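Local coordinates for putative methyl-accepting chemotaxis signal transduction protein (Campylobacter jejuni subsp. jejuni serotype O:2, PDB 4XMR) that binds isoleucine through a tandem PAS (Cache-type) sensory domain and probably relays amino-acid signals across the membrane in chemotaxis, at residues Asp114-Gln117 with Glu118-Thr122; Ala146-Asp150 with Gly151-Gly155; Asn49-Tyr52 with Gln53-Ile56; Gly66-Leu69 with Lys70-His74. All coordinates share one frame; numbering follows the deposited sequence.

In the fold
Following the chain from the N terminus, interaction 3 (49-56) comes first, in the loop between helices 9-48 and 58-76; interaction 4 (66-74) lies along the second of these helices, interaction 1 (114-122) on the short helix 114-120, and interaction 2 (146-155) closes the hairpin of strands 139-149 and 152-162. Each is local, and they follow in series without nesting or crossing. They meet in space instead: Leu120 and Ala119 of interaction 1 pack on interaction 2, whose Lys149 and Ile154 meet the loop of interaction 3, while Leu50 there touches Ile68 of interaction 4. Helices, loop and sheet of the ligand-binding module are thus joined.

Interaction 1. Residues Asp114-Gln117 with Glu118-Thr122. With ILE (isoleucine), chain E.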
loop_
_atom_site.group_PDB
_atom_site.type_symbol
_atom_site.label_atom_id
_atom_site.label_comp_id
_atom_site.label_asym_id
_atom_site.label_seq_id
_atom_site.Cartn_x
_atom_site.Cartn_y
_atom_site.Cartn_z
ATOM N N ASP B 114 15.831 -22.177 -0.710
ATOM C CA ASP B 114 14.608 -22.205 -1.501
ATOM C C ASP B 114 14.453 -20.978 -2.389
ATOM O O ASP B 114 14.097 -21.109 -3.564
ATOM C CB ASP B 114 13.376 -22.386 -0.604
ATOM C CG ASP B 114 12.980 -23.845 -0.440
ATOM O OD1 ASP B 114 13.814 -24.731 -0.717
ATOM O OD2 ASP B 114 11.828 -24.105 -0.032
ATOM N N TRP B 115 14.735 -19.789 -1.853
ATOM C CA TRP B 115 14.587 -18.578 -2.658
ATOM C C TRP B 115 15.475 -18.648 -3.888
ATOM O O TRP B 115 15.133 -18.120 -4.945
ATOM C CB TRP B 115 14.850 -17.290 -1.855
ATOM C CG TRP B 115 16.253 -17.106 -1.314
ATOM C CD1 TRP B 115 16.664 -17.315 -0.026
ATOM C CD2 TRP B 115 17.407 -16.634 -2.029
ATOM N NE1 TRP B 115 17.998 -17.028 0.100
ATOM C CE2 TRP B 115 18.479 -16.613 -1.117
ATOM C CE3 TRP B 115 17.642 -16.249 -3.357
ATOM C CZ2 TRP B 115 19.763 -16.212 -1.483
ATOM C CZ3 TRP B 115 18.915 -15.848 -3.716
ATOM C CH2 TRP B 115 19.959 -15.834 -2.785
ATOM N N TYR B 116 16.607 -19.329 -3.750
ATOM C CA TYR B 116 17.539 -19.459 -4.856
ATOM C C TYR B 116 17.080 -20.578 -5.792
ATOM O O TYR B 116 16.865 -20.358 -6.985
ATOM C CB TYR B 116 18.957 -19.706 -4.326
ATOM C CG TYR B 116 20.027 -19.755 -5.392
ATOM C CD1 TYR B 116 20.390 -20.956 -5.979
ATOM C CD2 TYR B 116 20.682 -18.598 -5.803
ATOM C CE1 TYR B 116 21.360 -21.005 -6.945
ATOM C CE2 TYR B 116 21.659 -18.642 -6.773
ATOM C CZ TYR B 116 21.990 -19.848 -7.341
ATOM O OH TYR B 116 22.963 -19.901 -8.309
ATOM N N GLN B 117 16.903 -21.775 -5.247
ATOM C CA GLN B 117 16.574 -22.921 -6.084
ATOM C C GLN B 117 15.216 -22.803 -6.770
ATOM O O GLN B 117 15.073 -23.168 -7.935
ATOM C CB GLN B 117 16.703 -24.221 -5.294
ATOM C CG GLN B 117 18.153 -24.617 -5.072
ATOM C CD GLN B 117 18.883 -24.925 -6.374
ATOM O OE1 GLN B 117 18.337 -25.570 -7.273
ATOM N NE2 GLN B 117 20.124 -24.465 -6.479
ATOM N N GLU B 118 14.226 -22.259 -6.075
ATOM C CA GLU B 118 12.895 -22.157 -6.672
ATOM C C GLU B 118 12.841 -21.136 -7.804
ATOM O O GLU B 118 12.098 -21.308 -8.769
ATOM C CB GLU B 118 11.832 -21.870 -5.610
ATOM C CG GLU B 118 11.634 -23.016 -4.631
ATOM C CD GLU B 118 11.240 -24.306 -5.329
ATOM O OE1 GLU B 118 10.374 -24.256 -6.227
ATOM O OE2 GLU B 118 11.808 -25.365 -4.986
ATOM N N ALA B 119 13.648 -20.083 -7.699
ATOM C CA ALA B 119 13.692 -19.057 -8.736
ATOM C C ALA B 119 14.223 -19.622 -10.046
ATOM O O ALA B 119 13.828 -19.181 -11.122
ATOM C CB ALA B 119 14.563 -17.895 -8.296
ATOM N N LEU B 120 15.119 -20.602 -9.944
ATOM C CA LEU B 120 15.717 -21.230 -11.119
ATOM C C LEU B 120 14.771 -22.237 -11.774
ATOM O O LEU B 120 15.001 -22.665 -12.910
ATOM C CB LEU B 120 17.033 -21.921 -10.746
ATOM C CG LEU B 120 18.159 -21.008 -10.251
ATOM C CD1 LEU B 120 19.344 -21.835 -9.791
ATOM C CD2 LEU B 120 18.579 -20.038 -11.342
ATOM N N LYS B 121 13.710 -22.609 -11.064
ATOM C CA LYS B 121 12.751 -23.585 -11.578
ATOM C C LYS B 121 11.558 -22.921 -12.236
ATOM O O LYS B 121 10.680 -23.605 -12.766
ATOM C CB LYS B 121 12.230 -24.468 -10.448
ATOM C CG LYS B 121 13.274 -25.335 -9.800
ATOM C CD LYS B 121 12.672 -26.079 -8.630
ATOM C CE LYS B 121 13.694 -26.961 -7.954
ATOM N NZ LYS B 121 13.099 -27.630 -6.769
ATOM N N THR B 122 11.510 -21.594 -12.188
ATOM C CA THR B 122 10.346 -20.873 -12.688
ATOM C C THR B 122 10.698 -19.561 -13.379
ATOM O O THR B 122 11.720 -18.936 -13.088
ATOM C CB THR B 122 9.317 -20.598 -11.567
ATOM O OG1 THR B 122 8.155 -19.981 -12.130
ATOM C CG2 THR B 122 9.907 -19.674 -10.506
HETATM N N ILE E . 17.385 -13.657 3.614
HETATM C CA ILE E . 18.321 -14.395 2.783
HETATM C C ILE E . 18.651 -15.703 3.489
HETATM O O ILE E . 19.046 -16.680 2.863
HETATM C CB ILE E . 19.598 -13.565 2.482
HETATM C CG1 ILE E . 20.392 -14.215 1.345
HETATM C CG2 ILE E . 20.450 -13.381 3.729
HETATM C CD1 ILE E . 21.507 -13.343 0.794
HETATM O OXT ILE E . 18.488 -15.806 4.708
HETATM O O HOH W 1 13.846 -25.459 -3.406
#
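In the PAS-like sensor module that binds isoleucine, the short helix 114-120 contributes Trp115 to the ligand pocket, and its turns are joined where Tyr116 meets Leu120 and Asp114 meets Glu118. Methyl CD1 of Leu120 approaches Tyr116 CE1 obliquely at 3.6 Å, a suitable pairing for a side that packs on Val156 of the sheet. Glu118 N donates to Asp114 O (2.8 Å, 160°), whereas the bonds from Leu120 N to Tyr116 O and Gln117 O are weak. On the polar side a water gives one hydrogen to Asp114 OD1 and another to Glu118 OE2, bridging two acids whose like charges probably repel. Lys121, extended beyond CG, returns along the helix so that NZ forms a salt bridge with Glu118 OE2 (3.2 Å), which probably eases that repulsion. In Trp115, CG stands between the backbone N and carbonyl carbon (chi1 64°), which turns the indole out toward the ligand; Tyr116 CB covers part of one indole face. Lys113, Tyr131, Asp133, Thr134 and Asp160 also bond the ligand. At the ring edge, Trp115 NE1 donates to the isoleucine carboxylate O at 3.0 Å, while CZ2 lies 3.5 Å from its CG1.

Interaction 2. Residues Ala146-Asp150 with Gly151-Gly155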
loop_
_atom_site.group_PDB
_atom_site.type_symbol
_atom_site.label_atom_id
_atom_site.label_comp_id
_atom_site.label_asym_id
_atom_site.label_seq_id
_atom_site.Cartn_x
_atom_site.Cartn_y
_atom_site.Cartn_z
ATOM N N ALA B 146 15.037 -15.244 -11.026
ATOM C CA ALA B 146 16.249 -15.530 -11.764
ATOM C C ALA B 146 16.446 -14.433 -12.792
ATOM O O ALA B 146 15.503 -14.047 -13.492
ATOM C CB ALA B 146 16.154 -16.887 -12.442
ATOM N N ILE B 147 17.670 -13.926 -12.878
ATOM C CA ILE B 147 17.993 -12.865 -13.820
ATOM C C ILE B 147 18.751 -13.449 -14.988
ATOM O O ILE B 147 19.788 -14.088 -14.801
ATOM C CB ILE B 147 18.886 -11.792 -13.176
ATOM C CG1 ILE B 147 18.298 -11.351 -11.838
ATOM C CG2 ILE B 147 19.075 -10.606 -14.124
ATOM C CD1 ILE B 147 16.898 -10.810 -11.951
ATOM N N TYR B 148 18.236 -13.214 -16.189
ATOM C CA TYR B 148 18.885 -13.662 -17.411
ATOM C C TYR B 148 19.323 -12.475 -18.246
ATOM O O TYR B 148 18.657 -11.440 -18.262
ATOM C CB TYR B 148 17.932 -14.522 -18.233
ATOM C CG TYR B 148 17.557 -15.796 -17.534
ATOM C CD1 TYR B 148 18.325 -16.947 -17.692
ATOM C CD2 TYR B 148 16.450 -15.849 -16.698
ATOM C CE1 TYR B 148 17.992 -18.116 -17.035
ATOM C CE2 TYR B 148 16.110 -17.009 -16.045
ATOM C CZ TYR B 148 16.881 -18.136 -16.218
ATOM O OH TYR B 148 16.531 -19.281 -15.552
ATOM N N LYS B 149 20.447 -12.638 -18.933
ATOM C CA LYS B 149 20.929 -11.661 -19.894
ATOM C C LYS B 149 21.256 -12.418 -21.174
ATOM O O LYS B 149 22.068 -13.340 -21.158
ATOM C CB LYS B 149 22.190 -10.972 -19.379
ATOM C CG LYS B 149 22.762 -9.920 -20.328
ATOM C CD LYS B 149 21.816 -8.736 -20.507
ATOM C CE LYS B 149 22.430 -7.691 -21.429
ATOM N NZ LYS B 149 21.603 -6.461 -21.543
ATOM N N ASP B 150 20.606 -12.048 -22.276
ATOM C CA ASP B 150 20.785 -12.729 -23.551
ATOM C C ASP B 150 20.588 -14.232 -23.382
ATOM O O ASP B 150 21.302 -15.042 -23.977
ATOM C CB ASP B 150 22.155 -12.411 -24.153
ATOM C CG ASP B 150 22.287 -10.954 -24.551
ATOM O OD1 ASP B 150 21.382 -10.158 -24.218
ATOM O OD2 ASP B 150 23.300 -10.590 -25.183
ATOM N N GLY B 151 19.614 -14.592 -22.549
ATOM C CA GLY B 151 19.261 -15.979 -22.323
ATOM C C GLY B 151 20.135 -16.743 -21.345
ATOM O O GLY B 151 19.891 -17.927 -21.088
ATOM N N LYS B 152 21.145 -16.075 -20.794
ATOM C CA LYS B 152 22.098 -16.720 -19.895
ATOM C C LYS B 152 21.861 -16.306 -18.451
ATOM O O LYS B 152 21.687 -15.125 -18.155
ATOM C CB LYS B 152 23.531 -16.373 -20.305
ATOM C CG LYS B 152 23.822 -16.627 -21.781
ATOM C CD LYS B 152 24.759 -17.807 -21.990
ATOM C CE LYS B 152 24.838 -18.177 -23.466
ATOM N NZ LYS B 152 26.122 -18.834 -23.842
ATOM N N ILE B 153 21.852 -17.280 -17.550
ATOM C CA ILE B 153 21.639 -16.996 -16.142
ATOM C C ILE B 153 22.782 -16.151 -15.589
ATOM O O ILE B 153 23.959 -16.467 -15.773
ATOM C CB ILE B 153 21.457 -18.301 -15.314
ATOM C CG1 ILE B 153 21.096 -17.981 -13.868
ATOM C CG2 ILE B 153 22.696 -19.200 -15.388
ATOM C CD1 ILE B 153 19.743 -17.324 -13.722
ATOM N N ILE B 154 22.421 -15.044 -14.955
ATOM C CA ILE B 154 23.389 -14.190 -14.282
ATOM C C ILE B 154 23.397 -14.499 -12.784
ATOM O O ILE B 154 24.443 -14.533 -12.131
ATOM C CB ILE B 154 23.056 -12.698 -14.508
ATOM C CG1 ILE B 154 23.136 -12.363 -16.000
ATOM C CG2 ILE B 154 23.968 -11.790 -13.676
ATOM C CD1 ILE B 154 24.437 -12.797 -16.659
ATOM N N GLY B 155 22.213 -14.741 -12.236
ATOM C CA GLY B 155 22.106 -15.041 -10.831
ATOM C C GLY B 155 20.666 -14.933 -10.423
ATOM O O GLY B 155 19.784 -14.809 -11.272
#
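Ile147 and Tyr148 on one strand of a tight beta hairpin meet its returning strand, and Gly151 forms the turn between them. Asp150 and Gly151 are the central residues of a type I' turn, closed by two backbone bonds that Lys149 and Lys152 exchange. Both take positive phi, and at Gly151 the lack of a CB avoids a clash with the carbonyl oxygen of Asp150. The O of Gly151 comes obliquely to the Tyr148 ring, 3.9 Å from CD1.

Tyr148 forms a non-hydrogen-bonded antiparallel pair with Ile153, so both side chains stand on the same sheet face. Ile153 CG1 is anti to the backbone N (chi1 -174°), an orientation that carries CD1 over one face of the Tyr148 ring. The methyl lies 4.0 Å from the ring centroid and 21° off its normal, a CH-pi contact displaced toward the rim. It also reaches Ala146 CB at 3.8 Å; the short alanine side chain lets the methyl come close. Tyr148 CA makes a CA-H...O contact with Lys152 O (3.2 Å).

Ile147 faces both Ile154 and Gly155, a classic beta bulge. Its N donates to Gly155 O, and its O receives Ile154 N, both at 2.8 Å and nearly straight. The extra residue turns Ile154 toward the first strand, where its CG1 rests 3.8 Å from Lys149 CB.

The hairpin touches several elements. Ile147 packs on Glu44 and Ile47 of helix 9-48, Ala146 and Ile153 meet Leu120 of helix 114-120, and the Lys149 ammonium bonds Ala48 O and Leu50 O, fastening the strands to the chain that leaves the long helix.

Interaction 3. Residues Asn49-Tyr52 with Gln53-Ile56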
loop_
_atom_site.group_PDB
_atom_site.type_symbol
_atom_site.label_atom_id
_atom_site.label_comp_id
_atom_site.label_asym_id
_atom_site.label_seq_id
_atom_site.Cartn_x
_atom_site.Cartn_y
_atom_site.Cartn_z
ATOM N N ASN B 49 19.113 -4.740 -17.905
ATOM C CA ASN B 49 19.357 -3.671 -18.873
ATOM C C ASN B 49 20.828 -3.246 -18.932
ATOM O O ASN B 49 21.236 -2.532 -19.843
ATOM C CB ASN B 49 18.483 -2.460 -18.545
ATOM C CG ASN B 49 18.567 -1.375 -19.587
ATOM O OD1 ASN B 49 18.400 -1.634 -20.775
ATOM N ND2 ASN B 49 18.837 -0.152 -19.151
ATOM N N LEU B 50 21.614 -3.670 -17.951
ATOM C CA LEU B 50 23.057 -3.451 -17.989
ATOM C C LEU B 50 23.644 -4.250 -19.151
ATOM O O LEU B 50 23.125 -5.312 -19.494
ATOM C CB LEU B 50 23.706 -3.898 -16.685
ATOM C CG LEU B 50 23.425 -3.018 -15.459
ATOM C CD1 LEU B 50 23.906 -3.730 -14.194
ATOM C CD2 LEU B 50 24.086 -1.642 -15.596
ATOM N N PRO B 51 24.704 -3.735 -19.776
ATOM C CA PRO B 51 25.294 -4.526 -20.861
ATOM C C PRO B 51 25.851 -5.861 -20.366
ATOM O O PRO B 51 26.267 -5.959 -19.208
ATOM C CB PRO B 51 26.408 -3.625 -21.405
ATOM C CG PRO B 51 26.645 -2.591 -20.370
ATOM C CD PRO B 51 25.380 -2.447 -19.567
ATOM N N TYR B 52 25.840 -6.870 -21.235
ATOM C CA TYR B 52 26.268 -8.224 -20.879
ATOM C C TYR B 52 27.653 -8.214 -20.213
ATOM O O TYR B 52 27.873 -8.886 -19.200
ATOM C CB TYR B 52 26.219 -9.122 -22.130
ATOM C CG TYR B 52 26.525 -10.602 -21.924
ATOM C CD1 TYR B 52 27.818 -11.079 -22.037
ATOM C CD2 TYR B 52 25.513 -11.519 -21.657
ATOM C CE1 TYR B 52 28.111 -12.416 -21.859
ATOM C CE2 TYR B 52 25.791 -12.870 -21.481
ATOM C CZ TYR B 52 27.099 -13.310 -21.587
ATOM O OH TYR B 52 27.403 -14.641 -21.416
ATOM N N GLN B 53 28.563 -7.407 -20.754
ATOM C CA GLN B 53 29.919 -7.303 -20.216
ATOM C C GLN B 53 29.959 -6.798 -18.767
ATOM O O GLN B 53 30.885 -7.111 -18.014
ATOM C CB GLN B 53 30.785 -6.411 -21.119
ATOM C CG GLN B 53 32.239 -6.282 -20.679
ATOM C CD GLN B 53 32.991 -7.602 -20.713
ATOM O OE1 GLN B 53 33.066 -8.263 -21.749
ATOM N NE2 GLN B 53 33.556 -7.989 -19.574
ATOM N N SER B 54 28.955 -6.022 -18.377
ATOM C CA SER B 54 28.894 -5.477 -17.025
ATOM C C SER B 54 28.376 -6.505 -16.022
ATOM O O SER B 54 28.413 -6.268 -14.811
ATOM C CB SER B 54 28.017 -4.223 -16.991
ATOM O OG SER B 54 28.604 -3.154 -17.725
ATOM N N LEU B 55 27.912 -7.647 -16.527
ATOM C CA LEU B 55 27.248 -8.652 -15.698
ATOM C C LEU B 55 28.031 -9.955 -15.547
ATOM O O LEU B 55 27.547 -10.887 -14.906
ATOM C CB LEU B 55 25.862 -8.971 -16.271
ATOM C CG LEU B 55 24.855 -7.820 -16.227
ATOM C CD1 LEU B 55 23.603 -8.178 -17.008
ATOM C CD2 LEU B 55 24.493 -7.454 -14.794
ATOM N N ILE B 56 29.233 -10.019 -16.114
ATOM C CA ILE B 56 29.949 -11.300 -16.190
ATOM C C ILE B 56 31.292 -11.417 -15.456
ATOM O O ILE B 56 31.938 -12.463 -15.524
ATOM C CB ILE B 56 30.122 -11.786 -17.651
ATOM C CG1 ILE B 56 30.740 -10.689 -18.520
ATOM C CG2 ILE B 56 28.788 -12.229 -18.220
ATOM C CD1 ILE B 56 31.021 -11.128 -19.949
#
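Tyr52 and Ile56 cross at about a right angle, with CG2 of the isoleucine lying over one face of the phenol ring. The ring is swung back beside its own carbonyl carbon, with CG anti to the backbone N (chi1 -175°), and this places the face above the following turn. Ile56 meets it with both branches. Its CG1 occupies the position between backbone N and carbonyl carbon (chi1 52°), and the extended chain beyond brings CD1 to the CE1 side of the ring's rim, 3.7 Å from Tyr52 CE1. The other branch, CG2, makes a CH-pi contact 4.1 Å from the ring centroid, 25° off the normal and nearer the rim than the middle. A branched aliphatic residue suits this place because its two branches reach different parts of the ring.

The backbone here forms two overlapping turns in the loop connecting helices 9-48 and 58-76. Ser54 N donates to Pro51 O at 2.8 Å, and Leu55 N to Tyr52 O at 2.9 Å. Both donors stand well above the carbonyl plane rather than on a lone pair. Pro51 suits the entrance with its fixed phi; its CG touches Ser54 OG at 3.3 Å, the compact serine fitting beside the ring.

On the inner side Leu50 and Leu55 also cross nearly at right angles, Leu50 CD1 meeting Leu55 CD2 at 3.8 Å. Both are packed on Val65 of helix 58-76, and Leu55 reaches Ile154 of the hairpin. The aliphatic chain of Lys149 lies against Tyr52 and Leu55.

Interaction 4. Residues Gly66-Leu69 with Lys70-His74; sequences GPIL and KYYRH. With SO4 (sulfate ion), chain F.
Ile68 and Tyr72, one turn apart on helix 58-76, lie side by side, pointing the same way, on one side of this alpha-helix of the sensor domain. Ile68 CG2 touches the ring at Tyr72 CD1 (3.8 Å); the branch gets there by standing anti to the backbone N. Pro67 CB and Tyr71 CE2 meet more loosely at 4.1 Å. Tyr72 lies against Leu43 of helix 9-48, and its hydroxyl is hydrogen-bonded to Asp46 of the same chain, so an aromatic with a polar end suits this buried place.

Backbone bonds follow the regular i to i+4 pattern: Lys70 N to Gly66 O, Tyr71 N to Pro67 O, Tyr72 N to Ile68 O and Arg73 N to Leu69 O, the last at 2.9 Å. Pro67 has no N-H to give to the preceding turn, and the helix kinks there.

Hydrogen bonds to a sulfate ion gather at the end of 70-74. Arg73, bent at chi3 (57°), presents its guanidinium edge, NH1 donating to O3 and NH2 to O1, each at 2.9 Å, while NE bonds Ser93. His74 NE2 donates to the same O1 at 2.8 Å, in the plane of its ring, and Ser96 N also bonds the ion. His74 ND1 bonds Asp46 of the second subunit. With NE2 donating to an anion and ND1 bonded to a carboxylate, His74 is probably protonated, linking the sulfate, likely acquired from the crystallisation liquor, to the subunit interface.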
loop_
_atom_site.group_PDB
_atom_site.type_symbol
_atom_site.label_atom_id
_atom_site.label_comp_id
_atom_site.label_asym_id
_atom_site.label_seq_id
_atom_site.Cartn_x
_atom_site.Cartn_y
_atom_site.Cartn_z
ATOM N N GLY B 66 25.638 -3.192 -7.814
ATOM C CA GLY B 66 25.530 -2.730 -6.440
ATOM C C GLY B 66 24.738 -1.444 -6.243
ATOM O O GLY B 66 23.849 -1.392 -5.391
ATOM N N PRO B 67 25.059 -0.392 -7.015
ATOM C CA PRO B 67 24.291 0.848 -6.844
ATOM C C PRO B 67 22.797 0.644 -7.097
ATOM O O PRO B 67 21.980 1.250 -6.413
ATOM C CB PRO B 67 24.915 1.789 -7.884
ATOM C CG PRO B 67 26.322 1.303 -8.021
ATOM C CD PRO B 67 26.207 -0.204 -7.921
ATOM N N ILE B 68 22.445 -0.200 -8.057
ATOM C CA ILE B 68 21.034 -0.422 -8.351
ATOM C C ILE B 68 20.336 -1.090 -7.160
ATOM O O ILE B 68 19.236 -0.682 -6.765
ATOM C CB ILE B 68 20.843 -1.287 -9.625
ATOM C CG1 ILE B 68 21.650 -0.718 -10.787
ATOM C CG2 ILE B 68 19.375 -1.340 -9.988
ATOM C CD1 ILE B 68 21.461 -1.474 -12.116
ATOM N N LEU B 69 20.987 -2.092 -6.568
ATOM C CA LEU B 69 20.419 -2.759 -5.402
ATOM C C LEU B 69 20.200 -1.765 -4.275
ATOM O O LEU B 69 19.166 -1.787 -3.609
ATOM C CB LEU B 69 21.333 -3.879 -4.901
ATOM C CG LEU B 69 21.711 -4.986 -5.882
ATOM C CD1 LEU B 69 22.651 -5.988 -5.195
ATOM C CD2 LEU B 69 20.477 -5.687 -6.433
ATOM N N LYS B 70 21.186 -0.899 -4.051
ATOM C CA LYS B 70 21.092 0.073 -2.971
ATOM C C LYS B 70 19.962 1.080 -3.185
ATOM O O LYS B 70 19.186 1.362 -2.269
ATOM C CB LYS B 70 22.419 0.815 -2.793
ATOM C CG LYS B 70 22.397 1.829 -1.646
ATOM C CD LYS B 70 23.720 2.575 -1.501
ATOM C CE LYS B 70 23.854 3.690 -2.524
ATOM N NZ LYS B 70 24.903 4.687 -2.136
ATOM N N TYR B 71 19.882 1.651 -4.382
ATOM C CA TYR B 71 18.861 2.665 -4.633
ATOM C C TYR B 71 17.476 2.028 -4.538
ATOM O O TYR B 71 16.565 2.597 -3.943
ATOM C CB TYR B 71 19.067 3.359 -5.986
ATOM C CG TYR B 71 20.320 4.198 -6.049
ATOM C CD1 TYR B 71 20.650 5.065 -5.015
ATOM C CD2 TYR B 71 21.193 4.100 -7.130
ATOM C CE1 TYR B 71 21.818 5.845 -5.069
ATOM C CE2 TYR B 71 22.347 4.867 -7.190
ATOM C CZ TYR B 71 22.666 5.732 -6.166
ATOM O OH TYR B 71 23.832 6.483 -6.261
ATOM N N TYR B 72 17.322 0.828 -5.087
ATOM C CA TYR B 72 16.038 0.151 -4.956
ATOM C C TYR B 72 15.707 -0.161 -3.493
ATOM O O TYR B 72 14.579 0.052 -3.038
ATOM C CB TYR B 72 16.010 -1.124 -5.802
ATOM C CG TYR B 72 15.450 -0.937 -7.194
ATOM C CD1 TYR B 72 16.210 -0.348 -8.212
ATOM C CD2 TYR B 72 14.170 -1.377 -7.500
ATOM C CE1 TYR B 72 15.696 -0.194 -9.497
ATOM C CE2 TYR B 72 13.653 -1.230 -8.780
ATOM C CZ TYR B 72 14.415 -0.647 -9.770
ATOM O OH TYR B 72 13.862 -0.533 -11.028
ATOM N N ARG B 73 16.687 -0.650 -2.744
ATOM C CA ARG B 73 16.449 -0.934 -1.327
ATOM C C ARG B 73 15.938 0.312 -0.605
ATOM O O ARG B 73 14.962 0.252 0.147
ATOM C CB ARG B 73 17.708 -1.432 -0.622
ATOM C CG ARG B 73 17.472 -1.657 0.875
ATOM C CD ARG B 73 18.638 -2.344 1.601
ATOM N NE ARG B 73 19.921 -1.638 1.473
ATOM C CZ ARG B 73 20.303 -0.590 2.207
ATOM N NH1 ARG B 73 19.498 -0.062 3.124
ATOM N NH2 ARG B 73 21.502 -0.044 2.008
ATOM N N HIS B 74 16.596 1.441 -0.836
ATOM C CA HIS B 74 16.175 2.675 -0.200
ATOM C C HIS B 74 14.783 3.090 -0.626
ATOM O O HIS B 74 14.012 3.604 0.182
ATOM C CB HIS B 74 17.137 3.809 -0.537
ATOM C CG HIS B 74 18.459 3.706 0.137
ATOM N ND1 HIS B 74 19.550 4.449 -0.276
ATOM C CD2 HIS B 74 18.873 3.005 1.219
ATOM C CE1 HIS B 74 20.575 4.188 0.507
ATOM N NE2 HIS B 74 20.195 3.310 1.426
HETATM S S SO4 F . 21.858 2.567 4.691
HETATM O O1 SO4 F . 22.161 2.448 3.272
HETATM O O2 SO4 F . 21.803 3.980 5.051
HETATM O O3 SO4 F . 20.570 1.939 4.972
HETATM O O4 SO4 F . 22.909 1.906 5.459
#